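Local coordinates for protein MmeI (Methylophilus methylotrophus, PDB 5HR4) that probably methylates adenine at N6 in DNA with S-adenosyl-L-methionine, acting as a DNA-binding Type IIL restriction-modification enzyme, at residues A166-K171 against C283-S288; L193-F198 against T203-S208; L748-S753 against Q758-G763. All coordinates share one frame; numbering follows the deposited sequence.

In the fold
Along the chain, both segments of contact 2 fall between the two of contact 1, and contact 3 comes after both. Contacts 1 and 2 are neighbours in the helical part that holds the calcium ion; their centres lie about 12 Å apart. Contact 2 has one segment on helix 183-200, and contact 1 packs against that helix through Leu197, Leu194 and Phe198. Contact 3 belongs to the target recognition domain, in a four-stranded antiparallel sheet on the other side of the chain's centre, its centre about 50 Å from that of contact 1 and about 60 Å from that of contact 2. Helix packing around a metal is thus well separated from a contact whose Glu751 bonds to a cytosine, consistent with base reading.

Contact 1. Residues A166-K171 against C283-S288; sequences AERMGK and CSLDWS. With CA (calcium ion), chain G.
Met169 and Trp287 meet through a Met-aromatic contact: SD of Met169 lies 4.2 Å from CH2 of Trp287, at the far corner of the indole. The sulfur approaches obliquely, 53° off the normal of the six-membered ring. One residue earlier in the helix, Arg168 and Leu285 cross at about a right angle, with NH1 of Arg168 4.0 Å from CD1 of Leu285; the methyl sits at the guanidinium edge, near its plane. A chi1 of -53° puts Leu285 CG anti to its carbonyl carbon, from where CD1 meets Arg168. No hydrogen bond joins the two segments, so the join rests on packing. Behind this first shell, Trp287 is held twice: indole NE1 bonds to Leu282 O, and the backbone N to Asp201 OD2. That same carboxylate binds the calcium ion, together with Gln158 and two backbone oxygens of the loop, Cys283 O at 2.3 Å and Leu285 O at 2.2 Å, and a water. Leu285 therefore serves two partners, its carbonyl turned to the metal and its side chain pointing to helix 163-178. Around this join, helix 183-200 packs Leu197 on Met169 and Leu194 on Trp287, while helix 292-301 brings Leu298 against Met169 and Ala166.

Contact 2. Residues L193-F198 against T203-S208; sequences LLFCLF and TIFEKS
Ile204 forks between two aromatic rings of the helix. Its CD1 reaches CE2 of Phe198 at 4.0 Å, the two side chains crossing at about a right angle, while its CG2 branch lies 4.3 Å from CZ of Phe195. The fork follows from chi1 of -62°, which sets CG2 opposite the backbone N and CG1 opposite the carbonyl carbon. Phe205, the next residue, offers its rim to the same helix: CE2 is 4.1 Å from SG of Cys196, and the sulfur lies near the ring plane, 80° off the normal, a Cys sulfur-aromatic contact at the edge. Phe195 completes the cluster, meeting the Phe205 ring obliquely, with its CE1 4.4 Å from CZ of Phe205. All five side chains are buried, and no hydrogen bond crosses between the segments; backbone bonds of Phe205 to Ala199 and of Ser208 to Glu200 tie the loop to the helix end instead. The loop thus folds back on the helix it has just left, helix 183-200, before helix 209-217 begins. Phe254 meets Phe205 edge to face, and helix 416-440 packs His431 on Ile204 and Leu428 on Phe198.

Contact 3. Residues L748-S753 against Q758-G763; sequences LIPETS and QFIPIG. With nucleotides of chain C; nucleotides of chain B.
Leu748 and Gly763 form an antiparallel hydrogen-bonded pair, with Leu748 N giving to Gly763 O at 2.8 Å and Gly763 N giving back to Leu748 O at 3.2 Å. They join strands 746-750 and 763-765 as a β-hairpin with a long connection, neighbours in the antiparallel four-stranded sheet of the target recognition domain, of which 763-765 is an outer strand; the chain between them runs out toward the DNA and returns. Beyond this pair, side chains take over from backbone bonds. Ile749 and Ile762 lie side by side and point the same way, their CG2 methyls 3.8 Å apart. Pro750, whose nitrogen carries no hydrogen for a further sheet bond, sets its CD beside the carbonyl of Pro761 and touches the CG2 methyls of both Ile760 and Ile762. Ile760 CG2, opposite its backbone N (CG1 being at chi1 -65°), also comes within 4.1 Å of Ser753 OG. On the returning chain, Asn795 OD1 accepts from Ile760 N and Arg844 NH1 bonds to Ile762 O; Phe682 packs on Leu748 and Pro750 of the outgoing strand. The Glu751 side chain leaves the backbone away from 758-763, and its carboxylate reaches the DNA, where OE2 accepts a hydrogen bond from N4 of DC5 of chain B, 3.2 Å long with an N-H...O angle of 153°. N4 is a donor on the major-groove edge of cytosine, so the bond is consistent with base reading. Backbone hydrogen bonds join Glu751 to Ala774 and Tyr811. An alanine here removes the carboxylate, and N4 of DC5 would probably be left without this protein acceptor. Toward the second DNA strand, CA of Ser753 lies 3.7 Å from OP2 of DG6 of chain C.

Contact 1. Residues A166-K171 against C283-S288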
loop_
_atom_site.group_PDB
_atom_site.type_symbol
_atom_site.label_atom_id
_atom_site.label_comp_id
_atom_site.label_asym_id
_atom_site.label_seq_id
_atom_site.Cartn_x
_atom_site.Cartn_y
_atom_site.Cartn_z
ATOM N N ALA A 166 23.585 -1.278 2.496
ATOM C CA ALA A 166 22.712 -2.391 2.137
ATOM C C ALA A 166 22.639 -2.552 0.625
ATOM O O ALA A 166 22.733 -3.669 0.107
ATOM C CB ALA A 166 21.318 -2.198 2.726
ATOM N N GLU A 167 22.505 -1.443 -0.106
ATOM C CA GLU A 167 22.415 -1.544 -1.558
ATOM C C GLU A 167 23.674 -2.173 -2.149
ATOM O O GLU A 167 23.591 -2.962 -3.096
ATOM C CB GLU A 167 22.137 -0.161 -2.160
ATOM C CG GLU A 167 20.700 0.350 -1.912
ATOM C CD GLU A 167 20.496 1.818 -2.310
ATOM O OE1 GLU A 167 21.470 2.435 -2.796
ATOM O OE2 GLU A 167 19.367 2.351 -2.137
ATOM N N ARG A 168 24.849 -1.853 -1.594
ATOM C CA ARG A 168 26.089 -2.471 -2.065
ATOM C C ARG A 168 26.117 -3.962 -1.750
ATOM O O ARG A 168 26.546 -4.776 -2.581
ATOM C CB ARG A 168 27.301 -1.767 -1.445
ATOM C CG ARG A 168 27.961 -0.735 -2.380
ATOM C CD ARG A 168 29.186 -0.034 -1.765
ATOM N NE ARG A 168 28.812 1.143 -0.980
ATOM C CZ ARG A 168 29.091 1.303 0.310
ATOM N NH1 ARG A 168 29.767 0.363 0.965
ATOM N NH2 ARG A 168 28.697 2.403 0.941
ATOM N N MET A 169 25.661 -4.337 -0.553
ATOM C CA MET A 169 25.553 -5.746 -0.199
ATOM C C MET A 169 24.596 -6.476 -1.132
ATOM O O MET A 169 24.857 -7.619 -1.531
ATOM C CB MET A 169 25.106 -5.874 1.257
ATOM C CG MET A 169 24.636 -7.254 1.651
ATOM S SD MET A 169 24.805 -7.561 3.422
ATOM C CE MET A 169 26.286 -8.568 3.374
ATOM N N GLY A 170 23.493 -5.826 -1.500
ATOM C CA GLY A 170 22.609 -6.390 -2.506
ATOM C C GLY A 170 23.305 -6.666 -3.827
ATOM O O GLY A 170 23.052 -7.692 -4.463
ATOM N N LYS A 171 24.194 -5.762 -4.262
ATOM C CA LYS A 171 24.868 -5.996 -5.543
ATOM C C LYS A 171 25.833 -7.180 -5.447
ATOM O O LYS A 171 26.012 -7.929 -6.416
ATOM C CB LYS A 171 25.588 -4.730 -6.028
ATOM N N CYS A 283 33.041 -4.836 5.351
ATOM C CA CYS A 283 33.622 -5.047 6.678
ATOM C C CYS A 283 34.045 -3.733 7.310
ATOM O O CYS A 283 33.901 -3.546 8.523
ATOM C CB CYS A 283 34.829 -5.983 6.613
ATOM S SG CYS A 283 34.458 -7.676 6.199
ATOM N N SER A 284 34.591 -2.817 6.510
ATOM C CA SER A 284 35.158 -1.617 7.108
ATOM C C SER A 284 34.102 -0.692 7.704
ATOM O O SER A 284 34.466 0.211 8.464
ATOM C CB SER A 284 36.003 -0.862 6.087
ATOM O OG SER A 284 35.187 -0.332 5.070
ATOM N N LEU A 285 32.818 -0.898 7.411
ATOM C CA LEU A 285 31.764 -0.135 8.059
ATOM C C LEU A 285 31.421 -0.741 9.422
ATOM O O LEU A 285 31.829 -1.855 9.766
ATOM C CB LEU A 285 30.525 -0.083 7.175
ATOM C CG LEU A 285 30.771 0.408 5.748
ATOM C CD1 LEU A 285 29.489 0.380 4.931
ATOM C CD2 LEU A 285 31.373 1.796 5.751
ATOM N N ASP A 286 30.655 0.007 10.210
ATOM C CA ASP A 286 30.211 -0.438 11.526
ATOM C C ASP A 286 28.768 -0.916 11.392
ATOM O O ASP A 286 27.862 -0.116 11.136
ATOM C CB ASP A 286 30.345 0.689 12.552
ATOM C CG ASP A 286 30.102 0.224 13.983
ATOM O OD1 ASP A 286 30.210 -0.995 14.251
ATOM O OD2 ASP A 286 29.817 1.085 14.851
ATOM N N TRP A 287 28.555 -2.217 11.551
ATOM C CA TRP A 287 27.222 -2.800 11.451
ATOM C C TRP A 287 26.478 -2.766 12.768
ATOM O O TRP A 287 25.351 -3.269 12.848
ATOM C CB TRP A 287 27.324 -4.235 10.910
ATOM C CG TRP A 287 27.790 -4.159 9.524
ATOM C CD1 TRP A 287 29.055 -3.897 9.114
ATOM C CD2 TRP A 287 26.984 -4.210 8.350
ATOM N NE1 TRP A 287 29.102 -3.819 7.750
ATOM C CE2 TRP A 287 27.842 -4.018 7.252
ATOM C CE3 TRP A 287 25.625 -4.434 8.116
ATOM C CZ2 TRP A 287 27.389 -4.048 5.928
ATOM C CZ3 TRP A 287 25.176 -4.460 6.809
ATOM C CH2 TRP A 287 26.057 -4.263 5.731
ATOM N N SER A 288 27.062 -2.116 13.777
ATOM C CA SER A 288 26.567 -2.218 15.141
ATOM C C SER A 288 25.127 -1.739 15.264
ATOM O O SER A 288 24.313 -2.374 15.947
ATOM C CB SER A 288 27.476 -1.428 16.070
ATOM O OG SER A 288 27.266 -1.877 17.383
HETATM CA CA CA G . 33.212 -3.353 10.679
HETATM O O HOH W 1 35.232 -4.640 10.905
#

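Contact 2. Residues L193-F198 against T203-S208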
loop_
_atom_site.group_PDB
_atom_site.type_symbol
_atom_site.label_atom_id
_atom_site.label_comp_id
_atom_site.label_asym_id
_atom_site.label_seq_id
_atom_site.Cartn_x
_atom_site.Cartn_y
_atom_site.Cartn_z
ATOM N N LEU A 193 26.875 -14.207 5.843
ATOM C CA LEU A 193 27.821 -13.091 5.796
ATOM C C LEU A 193 27.316 -11.898 6.588
ATOM O O LEU A 193 28.090 -11.202 7.259
ATOM C CB LEU A 193 28.070 -12.671 4.355
ATOM C CG LEU A 193 28.690 -13.786 3.537
ATOM C CD1 LEU A 193 28.551 -13.413 2.073
ATOM C CD2 LEU A 193 30.134 -13.932 3.925
ATOM N N LEU A 194 26.018 -11.624 6.498
ATOM C CA LEU A 194 25.466 -10.493 7.220
ATOM C C LEU A 194 25.698 -10.650 8.711
ATOM O O LEU A 194 26.092 -9.698 9.398
ATOM C CB LEU A 194 23.981 -10.377 6.917
ATOM C CG LEU A 194 23.296 -9.201 7.578
ATOM C CD1 LEU A 194 23.936 -7.905 7.106
ATOM C CD2 LEU A 194 21.821 -9.263 7.232
ATOM N N PHE A 195 25.471 -11.853 9.226
ATOM C CA PHE A 195 25.720 -12.094 10.641
ATOM C C PHE A 195 27.191 -11.895 10.963
ATOM O O PHE A 195 27.535 -11.317 11.995
ATOM C CB PHE A 195 25.263 -13.497 11.023
ATOM C CG PHE A 195 25.639 -13.895 12.416
ATOM C CD1 PHE A 195 26.891 -14.413 12.688
ATOM C CD2 PHE A 195 24.733 -13.766 13.449
ATOM C CE1 PHE A 195 27.243 -14.775 13.953
ATOM C CE2 PHE A 195 25.074 -14.135 14.729
ATOM C CZ PHE A 195 26.333 -14.643 14.985
ATOM N N CYS A 196 28.078 -12.353 10.092
ATOM C CA CYS A 196 29.493 -12.144 10.367
ATOM C C CYS A 196 29.837 -10.655 10.382
ATOM O O CYS A 196 30.626 -10.211 11.224
ATOM C CB CYS A 196 30.347 -12.910 9.358
ATOM S SG CYS A 196 30.286 -14.700 9.612
ATOM N N LEU A 197 29.253 -9.865 9.470
ATOM C CA LEU A 197 29.577 -8.442 9.456
ATOM C C LEU A 197 29.119 -7.774 10.743
ATOM O O LEU A 197 29.852 -6.977 11.333
ATOM C CB LEU A 197 28.961 -7.761 8.237
ATOM C CG LEU A 197 29.570 -8.222 6.916
ATOM C CD1 LEU A 197 28.709 -7.779 5.776
ATOM C CD2 LEU A 197 30.973 -7.677 6.765
ATOM N N PHE A 198 27.930 -8.130 11.221
ATOM C CA PHE A 198 27.456 -7.608 12.495
ATOM C C PHE A 198 28.314 -8.108 13.659
ATOM O O PHE A 198 28.570 -7.364 14.619
ATOM C CB PHE A 198 25.991 -8.001 12.688
ATOM C CG PHE A 198 25.446 -7.673 14.045
ATOM C CD1 PHE A 198 24.993 -6.390 14.332
ATOM C CD2 PHE A 198 25.383 -8.647 15.041
ATOM C CE1 PHE A 198 24.462 -6.076 15.588
ATOM C CE2 PHE A 198 24.861 -8.350 16.290
ATOM C CZ PHE A 198 24.399 -7.054 16.570
ATOM N N THR A 203 30.686 -7.665 20.230
ATOM C CA THR A 203 31.546 -8.525 21.015
ATOM C C THR A 203 31.308 -10.002 20.740
ATOM O O THR A 203 31.751 -10.843 21.528
ATOM C CB THR A 203 31.339 -8.216 22.488
ATOM O OG1 THR A 203 29.931 -8.246 22.762
ATOM C CG2 THR A 203 31.883 -6.822 22.779
ATOM N N ILE A 204 30.621 -10.335 19.648
ATOM C CA ILE A 204 30.370 -11.737 19.340
ATOM C C ILE A 204 31.649 -12.409 18.858
ATOM O O ILE A 204 32.075 -13.431 19.406
ATOM C CB ILE A 204 29.240 -11.878 18.310
ATOM C CG1 ILE A 204 27.947 -11.312 18.884
ATOM C CG2 ILE A 204 29.065 -13.343 17.981
ATOM C CD1 ILE A 204 26.771 -11.438 17.965
ATOM N N PHE A 205 32.254 -11.865 17.803
ATOM C CA PHE A 205 33.662 -12.097 17.512
ATOM C C PHE A 205 34.486 -11.003 18.183
ATOM O O PHE A 205 33.991 -9.904 18.442
ATOM C CB PHE A 205 33.968 -12.059 16.007
ATOM C CG PHE A 205 33.132 -12.975 15.156
ATOM C CD1 PHE A 205 32.323 -13.949 15.704
ATOM C CD2 PHE A 205 33.192 -12.869 13.772
ATOM C CE1 PHE A 205 31.568 -14.788 14.893
ATOM C CE2 PHE A 205 32.449 -13.709 12.958
ATOM C CZ PHE A 205 31.637 -14.670 13.520
ATOM N N GLU A 206 35.760 -11.308 18.445
ATOM C CA GLU A 206 36.728 -10.259 18.728
ATOM C C GLU A 206 36.656 -9.209 17.635
ATOM O O GLU A 206 36.454 -9.529 16.463
ATOM C CB GLU A 206 38.153 -10.806 18.782
ATOM C CG GLU A 206 38.499 -11.723 19.936
ATOM C CD GLU A 206 39.945 -12.207 19.835
ATOM O OE1 GLU A 206 40.816 -11.372 19.489
ATOM O OE2 GLU A 206 40.210 -13.415 20.062
ATOM N N LYS A 207 36.846 -7.952 18.023
ATOM C CA LYS A 207 36.664 -6.827 17.116
ATOM C C LYS A 207 37.394 -7.059 15.803
ATOM O O LYS A 207 38.603 -7.309 15.784
ATOM C CB LYS A 207 37.155 -5.536 17.782
ATOM C CG LYS A 207 36.600 -4.268 17.141
ATOM C CD LYS A 207 36.337 -3.165 18.180
ATOM C CE LYS A 207 35.502 -2.021 17.574
ATOM N NZ LYS A 207 35.280 -0.868 18.508
ATOM N N SER A 208 36.636 -7.017 14.712
ATOM C CA SER A 208 37.161 -7.074 13.350
ATOM C C SER A 208 37.804 -8.419 13.000
ATOM O O SER A 208 38.593 -8.501 12.056
ATOM C CB SER A 208 38.156 -5.934 13.105
ATOM O OG SER A 208 37.481 -4.686 13.061
#

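Contact 3. Residues L748-S753 against Q758-G763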
loop_
_atom_site.group_PDB
_atom_site.type_symbol
_atom_site.label_atom_id
_atom_site.label_comp_id
_atom_site.label_asym_id
_atom_site.label_seq_id
_atom_site.Cartn_x
_atom_site.Cartn_y
_atom_site.Cartn_z
ATOM N N LEU A 748 -20.569 17.423 -19.399
ATOM C CA LEU A 748 -19.367 16.626 -19.190
ATOM C C LEU A 748 -18.911 16.684 -17.735
ATOM O O LEU A 748 -18.805 17.774 -17.160
ATOM C CB LEU A 748 -18.249 17.140 -20.095
ATOM C CG LEU A 748 -16.987 16.287 -20.242
ATOM C CD1 LEU A 748 -16.282 16.680 -21.525
ATOM C CD2 LEU A 748 -16.045 16.464 -19.056
ATOM N N ILE A 749 -18.586 15.526 -17.162
ATOM C CA ILE A 749 -18.036 15.414 -15.814
ATOM C C ILE A 749 -16.661 14.762 -15.905
ATOM O O ILE A 749 -16.554 13.617 -16.349
ATOM C CB ILE A 749 -18.933 14.591 -14.875
ATOM C CG1 ILE A 749 -20.385 15.092 -14.887
ATOM C CG2 ILE A 749 -18.342 14.598 -13.470
ATOM C CD1 ILE A 749 -21.260 14.498 -16.003
ATOM N N PRO A 750 -15.585 15.432 -15.504
ATOM C CA PRO A 750 -14.260 14.797 -15.545
ATOM C C PRO A 750 -14.167 13.603 -14.606
ATOM O O PRO A 750 -14.754 13.591 -13.522
ATOM C CB PRO A 750 -13.320 15.923 -15.099
ATOM C CG PRO A 750 -14.032 17.171 -15.523
ATOM C CD PRO A 750 -15.491 16.879 -15.271
ATOM N N GLU A 751 -13.379 12.603 -15.013
ATOM C CA GLU A 751 -13.342 11.366 -14.243
ATOM C C GLU A 751 -12.399 11.462 -13.044
ATOM O O GLU A 751 -12.777 11.102 -11.927
ATOM C CB GLU A 751 -12.952 10.202 -15.146
ATOM C CG GLU A 751 -13.180 8.831 -14.524
ATOM C CD GLU A 751 -11.945 7.960 -14.593
ATOM O OE1 GLU A 751 -10.821 8.518 -14.519
ATOM O OE2 GLU A 751 -12.097 6.728 -14.724
ATOM N N THR A 752 -11.183 11.965 -13.247
ATOM C CA THR A 752 -10.129 11.951 -12.237
ATOM C C THR A 752 -9.590 13.365 -12.078
ATOM O O THR A 752 -9.107 13.947 -13.055
ATOM C CB THR A 752 -9.024 10.986 -12.663
ATOM O OG1 THR A 752 -9.614 9.707 -12.921
ATOM C CG2 THR A 752 -7.953 10.837 -11.611
ATOM N N SER A 753 -9.665 13.917 -10.858
ATOM C CA SER A 753 -9.431 15.354 -10.674
ATOM C C SER A 753 -9.166 15.675 -9.207
ATOM O O SER A 753 -9.592 14.949 -8.304
ATOM C CB SER A 753 -10.609 16.185 -11.174
ATOM O OG SER A 753 -11.792 15.851 -10.466
ATOM N N GLN A 758 -13.487 22.069 -4.060
ATOM C CA GLN A 758 -14.687 21.804 -3.281
ATOM C C GLN A 758 -15.823 21.314 -4.163
ATOM O O GLN A 758 -16.792 20.733 -3.658
ATOM C CB GLN A 758 -15.104 23.064 -2.504
ATOM N N PHE A 759 -15.721 21.558 -5.466
ATOM C CA PHE A 759 -16.661 21.093 -6.472
ATOM C C PHE A 759 -15.855 20.498 -7.617
ATOM O O PHE A 759 -14.763 20.983 -7.928
ATOM C CB PHE A 759 -17.534 22.242 -6.979
ATOM C CG PHE A 759 -18.092 23.104 -5.888
ATOM C CD1 PHE A 759 -19.281 22.763 -5.256
ATOM C CD2 PHE A 759 -17.424 24.252 -5.478
ATOM C CE1 PHE A 759 -19.801 23.558 -4.223
ATOM C CE2 PHE A 759 -17.935 25.058 -4.457
ATOM C CZ PHE A 759 -19.127 24.706 -3.832
ATOM N N ILE A 760 -16.380 19.442 -8.232
ATOM C CA ILE A 760 -15.786 18.926 -9.463
ATOM C C ILE A 760 -16.181 19.846 -10.609
ATOM O O ILE A 760 -17.377 19.976 -10.907
ATOM C CB ILE A 760 -16.223 17.486 -9.753
ATOM C CG1 ILE A 760 -15.697 16.537 -8.688
ATOM C CG2 ILE A 760 -15.674 17.030 -11.086
ATOM C CD1 ILE A 760 -15.940 15.098 -9.020
ATOM N N PRO A 761 -15.223 20.508 -11.270
ATOM C CA PRO A 761 -15.559 21.342 -12.437
ATOM C C PRO A 761 -16.252 20.564 -13.539
ATOM O O PRO A 761 -15.625 19.748 -14.218
ATOM C CB PRO A 761 -14.193 21.850 -12.921
ATOM C CG PRO A 761 -13.258 21.612 -11.778
ATOM C CD PRO A 761 -13.774 20.438 -11.030
ATOM N N ILE A 762 -17.539 20.813 -13.728
ATOM C CA ILE A 762 -18.305 20.208 -14.805
ATOM C C ILE A 762 -18.808 21.316 -15.740
ATOM O O ILE A 762 -18.748 22.497 -15.421
ATOM C CB ILE A 762 -19.466 19.374 -14.245
ATOM C CG1 ILE A 762 -20.422 20.269 -13.476
ATOM C CG2 ILE A 762 -18.937 18.312 -13.297
ATOM C CD1 ILE A 762 -21.510 19.492 -12.838
ATOM N N GLY A 763 -19.289 20.931 -16.916
ATOM C CA GLY A 763 -19.771 21.972 -17.813
ATOM C C GLY A 763 -20.416 21.403 -19.058
ATOM O O GLY A 763 -20.454 20.188 -19.263
ATOM P P DG C 6 -6.283 18.057 -12.629
ATOM O OP1 DG C 6 -5.714 19.175 -13.415
ATOM O OP2 DG C 6 -7.414 18.287 -11.684
ATOM O "O5'" DG C 6 -6.726 16.778 -13.511
ATOM C "C5'" DG C 6 -6.574 16.757 -14.886
ATOM C "C4'" DG C 6 -5.909 15.468 -15.349
ATOM O "O4'" DG C 6 -4.901 15.030 -14.425
ATOM C "C3'" DG C 6 -6.819 14.269 -15.604
ATOM O "O3'" DG C 6 -6.449 13.770 -16.836
ATOM C "C2'" DG C 6 -6.445 13.288 -14.504
ATOM C "C1'" DG C 6 -4.981 13.630 -14.273
ATOM N N9 DG C 6 -4.536 13.351 -12.922
ATOM C C8 DG C 6 -4.804 14.123 -11.817
ATOM N N7 DG C 6 -4.273 13.663 -10.729
ATOM C C5 DG C 6 -3.602 12.514 -11.130
ATOM C C6 DG C 6 -2.835 11.608 -10.373
ATOM O O6 DG C 6 -2.598 11.637 -9.166
ATOM N N1 DG C 6 -2.328 10.579 -11.152
ATOM C C2 DG C 6 -2.527 10.444 -12.506
ATOM N N2 DG C 6 -1.945 9.383 -13.082
ATOM N N3 DG C 6 -3.245 11.296 -13.239
ATOM C C4 DG C 6 -3.756 12.302 -12.482
ATOM P P DC B 5 -12.953 2.460 -8.164
ATOM O OP1 DC B 5 -13.259 1.926 -6.813
ATOM O OP2 DC B 5 -12.993 3.897 -8.483
ATOM O "O5'" DC B 5 -11.471 2.015 -8.522
ATOM C "C5'" DC B 5 -11.108 0.669 -8.470
ATOM C "C4'" DC B 5 -9.900 0.464 -9.344
ATOM O "O4'" DC B 5 -10.227 0.791 -10.696
ATOM C "C3'" DC B 5 -8.751 1.398 -9.044
ATOM O "O3'" DC B 5 -8.007 0.886 -7.977
ATOM C "C2'" DC B 5 -7.955 1.387 -10.358
ATOM C "C1'" DC B 5 -9.013 0.972 -11.390
ATOM N N1 DC B 5 -9.246 1.945 -12.448
ATOM C C2 DC B 5 -8.904 1.613 -13.759
ATOM O O2 DC B 5 -8.375 0.523 -13.973
ATOM N N3 DC B 5 -9.142 2.503 -14.751
ATOM C C4 DC B 5 -9.712 3.680 -14.456
ATOM N N4 DC B 5 -9.942 4.542 -15.459
ATOM C C5 DC B 5 -10.072 4.024 -13.116
ATOM C C6 DC B 5 -9.831 3.129 -12.159
#